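Local coordinates for tRNA (guanine-N(1)-)-methyltransferase (Corynebacterium diphtheriae, PDB 7KFF), which transfers a methyl group from S-adenosylmethionine to N1 of guanosine 37 in tRNA, at the interface of chains A and B. Coordinates in Å, arbitrary orientation; residue numbers count along the deposited sequence, not the author numbering. Chains: chain A/B, tRNA (guanine-N(1)-)-methyltransferase.

Contact 1: the interface of chains A and B. Residues chain A 240-243, 250, 255; chain B 69, 175.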
ATOM      1  N   THR A 240      24.778  -6.756  -8.258  1.00 16.56           N
ATOM      2  CA  THR A 240      25.682  -7.650  -7.530  1.00 16.22           C
ATOM      3  C   THR A 240      26.346  -8.603  -8.520  1.00 16.97           C
ATOM      4  O   THR A 240      26.117  -8.532  -9.728  1.00 18.04           O
ATOM      5  CB  THR A 240      24.954  -8.341  -6.360  1.00 16.58           C
ATOM      6  OG1 THR A 240      25.917  -9.036  -5.552  1.00 17.52           O
ATOM      7  CG2 THR A 240      23.914  -9.316  -6.851  1.00 17.70           C
ATOM      8  N   LYS A 241      27.190  -9.484  -7.995  1.00 17.87           N
ATOM      9  CA  LYS A 241      27.914 -10.421  -8.844  1.00 18.02           C
ATOM     10  C   LYS A 241      26.924 -11.323  -9.581  1.00 17.32           C
ATOM     11  O   LYS A 241      25.857 -11.641  -9.052  1.00 17.78           O
ATOM     12  CB  LYS A 241      28.846 -11.274  -7.994  1.00 22.30           C
ATOM     13  CG  LYS A 241      29.965 -10.488  -7.318  1.00 30.71           C
ATOM     14  CD  LYS A 241      30.818 -11.407  -6.444  1.00 40.88           C
ATOM     15  CE  LYS A 241      31.759 -10.620  -5.548  1.00 48.41           C
ATOM     16  NZ  LYS A 241      31.049  -9.931  -4.425  1.00 52.84           N
ATOM     17  N   PRO A 242      27.258 -11.785 -10.787  1.00 16.94           N
ATOM     18  CA  PRO A 242      28.542 -11.602 -11.484  1.00 16.48           C
ATOM     19  C   PRO A 242      28.645 -10.298 -12.282  1.00 16.58           C
ATOM     20  O   PRO A 242      27.627  -9.621 -12.515  1.00 17.41           O
ATOM     21  CB  PRO A 242      28.580 -12.807 -12.425  1.00 16.47           C
ATOM     22  CG  PRO A 242      27.152 -13.002 -12.794  1.00 17.29           C
ATOM     23  CD  PRO A 242      26.365 -12.705 -11.523  1.00 17.96           C
ATOM     24  N   ARG A 243      29.865  -9.958 -12.698  0.50 16.10           N
ATOM     25  CA  ARG A 243      30.071  -8.744 -13.480  0.50 16.33           C
ATOM     26  C   ARG A 243      29.279  -8.771 -14.779  0.50 15.78           C
ATOM     27  O   ARG A 243      28.771  -7.735 -15.223  0.50 17.00           O
ATOM     28  CB  ARG A 243      31.559  -8.566 -13.774  0.50 16.87           C
ATOM     29  CG  ARG A 243      32.354  -8.282 -12.532  0.50 18.89           C
ATOM     30  CD  ARG A 243      33.759  -7.837 -12.854  0.50 22.00           C
ATOM     31  NE  ARG A 243      34.438  -7.366 -11.657  0.50 25.20           N
ATOM     32  CZ  ARG A 243      35.560  -6.661 -11.666  0.50 26.70           C
ATOM     33  NH1 ARG A 243      36.129  -6.338 -12.815  0.50 28.20           N
ATOM     34  NH2 ARG A 243      36.103  -6.278 -10.525  0.50 29.00           N
ATOM     35  N   VAL A 250      27.579  -5.132 -15.479  0.50 19.17           N
ATOM     36  CA  VAL A 250      27.386  -4.091 -14.464  0.50 19.12           C
ATOM     37  C   VAL A 250      28.140  -2.842 -14.900  0.50 20.53           C
ATOM     38  O   VAL A 250      29.226  -2.958 -15.500  0.50 21.68           O
ATOM     39  CB  VAL A 250      27.873  -4.578 -13.096  0.50 19.89           C
ATOM     40  CG1 VAL A 250      27.202  -5.902 -12.727  0.50 20.72           C
ATOM     41  CG2 VAL A 250      29.396  -4.686 -13.083  0.50 20.52           C
ATOM     42  N   THR A 255      33.079  -1.065 -10.703  1.00 31.64           N
ATOM     43  CA  THR A 255      34.235  -1.921 -10.462  1.00 35.66           C
ATOM     44  C   THR A 255      35.547  -1.144 -10.494  1.00 37.27           C
ATOM     45  O   THR A 255      36.625  -1.754 -10.527  1.00 39.24           O
ATOM     46  CB  THR A 255      34.276  -3.057 -11.483  1.00 37.75           C
ATOM     47  OG1 THR A 255      34.479  -2.523 -12.793  1.00 38.57           O
ATOM     48  CG2 THR A 255      32.971  -3.840 -11.476  1.00 39.22           C
TER
ATOM     49  N   PHE B  69      27.789  -4.282  -5.960  1.00 21.51           N
ATOM     50  CA  PHE B  69      28.896  -3.657  -6.670  1.00 24.14           C
ATOM     51  C   PHE B  69      28.941  -2.171  -6.342  1.00 27.05           C
ATOM     52  O   PHE B  69      27.902  -1.513  -6.198  1.00 26.64           O
ATOM     53  CB  PHE B  69      28.739  -3.823  -8.185  1.00 24.49           C
ATOM     54  CG  PHE B  69      29.324  -5.086  -8.718  1.00 24.24           C
ATOM     55  CD1 PHE B  69      30.689  -5.318  -8.676  1.00 26.58           C
ATOM     56  CD2 PHE B  69      28.514  -6.039  -9.289  1.00 25.46           C
ATOM     57  CE1 PHE B  69      31.210  -6.499  -9.180  1.00 27.34           C
ATOM     58  CE2 PHE B  69      29.029  -7.206  -9.796  1.00 25.33           C
ATOM     59  CZ  PHE B  69      30.381  -7.441  -9.743  1.00 26.29           C
ATOM     60  N   ARG B 175      19.616  -5.960 -13.714  1.00 13.87           N
ATOM     61  CA  ARG B 175      19.687  -6.735 -14.947  1.00 14.53           C
ATOM     62  C   ARG B 175      18.607  -7.807 -15.016  1.00 14.87           C
ATOM     63  O   ARG B 175      18.205  -8.202 -16.113  1.00 15.84           O
ATOM     64  CB  ARG B 175      21.051  -7.383 -15.087  1.00 15.18           C
ATOM     65  CG  ARG B 175      22.139  -6.344 -15.272  1.00 15.41           C
ATOM     66  CD  ARG B 175      23.525  -6.990 -15.174  1.00 16.31           C
ATOM     67  NE  ARG B 175      23.751  -7.502 -13.827  1.00 14.90           N
ATOM     68  CZ  ARG B 175      24.812  -8.208 -13.465  1.00 14.76           C
ATOM     69  NH1 ARG B 175      25.751  -8.479 -14.361  1.00 16.02           N
ATOM     70  NH2 ARG B 175      24.938  -8.593 -12.206  1.00 16.33           N
TER
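B:Phe69 inserts its ring into a pocket formed by A:Thr240, A:Lys241, A:Arg243, A:Val250 and A:Thr255, and chain A hides 107 Å² of its surface. The pocket belongs to the subunit interface of a TrmD methyltransferase, a family that works as a dimer. A:Val250 covers one face of the ring: CG2 stands 4.1 Å above the plane of the B:Phe69 ring, displaced toward the rim, and the two side chains cross at about a right angle. The extended chain of A:Arg243 also runs crosswise, touching the ring through its aliphatic part, with CG 3.5 Å from B:Phe69 CZ. Its guanidinium is turned 70° from the ring plane, so the two do not stack; A:Thr255 CB of the same chain caps that guanidinium instead. A:Thr255 lies side by side with B:Phe69, pointing the same way, and brings CG2 to 3.9 Å from CD1. On the opposite flank, B:Phe69 packs CE2 3.5 Å from A:Lys241 CA and CD2 3.7 Å from A:Thr240 CA.

Beside the ring, B:Arg175 reaches from helix 174-180 with its chain bent at chi3 (-65°), which presents NH1 and NH2 to the A:Pro242 carbonyl. A:Val250 CG1 lies 3.3 Å above one face of this guanidinium. At its edge, NH1 and NH2 of B:Arg175 both donate to the carbonyl oxygen A:Pro242 O, each at 2.9 Å, and that acceptor lies 7° from the guanidinium plane.

Contact 2: the interface of chains A and B. Residues chain A 234, 273, 277-278; chain B 144-147.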
ATOM      1  N   LEU A 234      14.180   9.392  -6.231  1.00 18.56           N
ATOM      2  CA  LEU A 234      14.081   7.939  -6.220  1.00 17.97           C
ATOM      3  C   LEU A 234      15.471   7.313  -6.244  1.00 19.33           C
ATOM      4  O   LEU A 234      16.395   7.862  -6.834  1.00 21.00           O
ATOM      5  CB  LEU A 234      13.319   7.458  -7.454  1.00 18.50           C
ATOM      6  CG  LEU A 234      11.934   8.046  -7.655  1.00 19.33           C
ATOM      7  CD1 LEU A 234      11.325   7.473  -8.949  1.00 20.30           C
ATOM      8  CD2 LEU A 234      11.048   7.786  -6.463  1.00 21.15           C
ATOM      9  N   ARG A 273      16.421   8.017 -12.783  1.00 19.16           N
ATOM     10  CA  ARG A 273      15.222   7.262 -12.445  1.00 20.06           C
ATOM     11  C   ARG A 273      14.092   8.220 -12.098  1.00 19.28           C
ATOM     12  O   ARG A 273      12.946   8.010 -12.504  1.00 19.59           O
ATOM     13  CB  ARG A 273      15.489   6.297 -11.288  1.00 21.38           C
ATOM     14  CG  ARG A 273      14.261   5.470 -10.851  1.00 25.47           C
ATOM     15  CD  ARG A 273      13.787   4.499 -11.923  1.00 29.52           C
ATOM     16  NE  ARG A 273      14.685   3.352 -12.032  1.00 33.30           N
ATOM     17  CZ  ARG A 273      14.544   2.208 -11.364  1.00 35.29           C
ATOM     18  NH1 ARG A 273      15.432   1.235 -11.538  1.00 37.14           N
ATOM     19  NH2 ARG A 273      13.512   2.025 -10.540  1.00 37.80           N
ATOM     20  N   VAL A 277      10.508   8.444 -14.209  1.00 22.04           N
ATOM     21  CA  VAL A 277       9.320   7.911 -13.575  1.00 22.82           C
ATOM     22  C   VAL A 277       8.512   8.967 -12.832  1.00 22.09           C
ATOM     23  O   VAL A 277       7.284   8.864 -12.780  1.00 23.85           O
ATOM     24  CB  VAL A 277       9.753   6.773 -12.618  1.00 26.54           C
ATOM     25  CG1 VAL A 277       8.573   6.188 -11.913  1.00 28.01           C
ATOM     26  CG2 VAL A 277      10.546   5.682 -13.364  1.00 29.23           C
ATOM     27  N   ARG A 278       9.172   9.965 -12.247  1.00 18.97           N
ATOM     28  CA  ARG A 278       8.510  10.983 -11.424  1.00 18.76           C
ATOM     29  C   ARG A 278       9.111  12.347 -11.731  1.00 19.67           C
ATOM     30  O   ARG A 278       9.625  13.038 -10.841  1.00 19.50           O
ATOM     31  CB  ARG A 278       8.672  10.647  -9.941  1.00 18.92           C
ATOM     32  CG  ARG A 278       8.084   9.332  -9.490  1.00 20.35           C
ATOM     33  CD  ARG A 278       6.579   9.391  -9.442  1.00 21.59           C
ATOM     34  NE  ARG A 278       6.079  10.342  -8.459  1.00 20.04           N
ATOM     35  CZ  ARG A 278       6.009  10.114  -7.151  1.00 18.45           C
ATOM     36  NH1 ARG A 278       6.415   8.963  -6.644  1.00 19.90           N
ATOM     37  NH2 ARG A 278       5.532  11.030  -6.333  1.00 20.70           N
TER
ATOM     38  N   ALA B 144      10.875   2.951  -6.280  1.00 13.77           N
ATOM     39  CA  ALA B 144      11.349   3.725  -7.421  1.00 14.38           C
ATOM     40  C   ALA B 144      10.607   3.399  -8.713  1.00 14.91           C
ATOM     41  O   ALA B 144      11.036   3.819  -9.786  1.00 17.09           O
ATOM     42  CB  ALA B 144      12.853   3.532  -7.577  1.00 17.35           C
ATOM     43  N   GLY B 145       9.502   2.671  -8.627  1.00 14.08           N
ATOM     44  CA  GLY B 145       8.680   2.377  -9.785  1.00 14.80           C
ATOM     45  C   GLY B 145       7.597   3.416 -10.000  1.00 14.48           C
ATOM     46  O   GLY B 145       7.276   4.219  -9.133  1.00 15.11           O
ATOM     47  N   ALA B 146       6.995   3.379 -11.178  1.00 14.68           N
ATOM     48  CA  ALA B 146       5.871   4.263 -11.429  1.00 14.84           C
ATOM     49  C   ALA B 146       4.739   3.974 -10.445  1.00 14.17           C
ATOM     50  O   ALA B 146       4.451   2.805 -10.136  1.00 14.49           O
ATOM     51  CB  ALA B 146       5.373   4.089 -12.861  1.00 16.53           C
ATOM     52  N   PRO B 147       4.079   5.002  -9.932  1.00 14.48           N
ATOM     53  CA  PRO B 147       3.033   4.768  -8.929  1.00 15.02           C
ATOM     54  C   PRO B 147       1.909   3.878  -9.416  1.00 13.90           C
ATOM     55  O   PRO B 147       1.423   4.025 -10.535  1.00 14.78           O
ATOM     56  CB  PRO B 147       2.499   6.175  -8.639  1.00 17.41           C
ATOM     57  CG  PRO B 147       3.629   7.076  -8.979  1.00 19.54           C
ATOM     58  CD  PRO B 147       4.317   6.443 -10.144  1.00 17.21           C
TER
HETATM   59  O   HOH W   1       7.683   6.190  -7.299  1.00 25.22           O
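A:Val277, the last residue of helix 259-277, presses CG1 against the backbone of B:Ala146 at the apolar centre of this TrmD dimer contact. With chi1 at 179°, CG1 swings away from its own backbone N toward B:Ala146 and sits 3.4 Å from B:Ala146 CA. The partner stretch, B:Ala144 to B:Pro147, lies in sequence within the span that supplies the S-adenosyl-L-homocysteine pocket, and may border it. Alongside the valine, A:Leu234 meets B:Ala144 through CB, 4.0 Å from the alanine CB, while its CD1 branch turns toward the same residue's backbone. At the other end, A:Arg278 crosses B:Pro147 obliquely and applies its aliphatic portion, CD lying 3.8 Å from the proline CG.

Outward from this core, A:Arg273 folds at chi2 (66°) and chi3, passing its methylene groups by B:Ala144 before the guanidinium turns to the carbonyl. NH2 of A:Arg273 donates a hydrogen bond of 3.1 Å to B:Ala144 O. The oxygen lies almost in the guanidinium plane, yet the donor approaches from above the carbonyl plane, 68° out of it, and therefore misses the lone-pair directions. At the opposite rim the guanidinium of A:Arg278 holds water 1 at its edge, in plane, with NH1 3.1 Å from the water oxygen. Water 1 is also 2.7 Å from the carbonyl oxygen B:Gly145 O, completing a bridge between the chains.

About 22 Å separates the C-alpha centres of contact 1 and contact 2, and no residue is common to both. On chain A, contact 1 uses the loop at 240-243, A:Val250 and the 3-10 helix 252-255, whereas contact 2 uses A:Leu234 and the end of helix 259-277, which starts shortly after that 3-10 helix. The C-terminal part of one subunit thus touches its neighbour at spaced points. Two-fold symmetry repeats both contacts with the chains exchanged. Chain B residues 144-147 and B:Arg175 both lie in sequence within the cofactor pocket's span, so both contacts may bring the interface near that pocket.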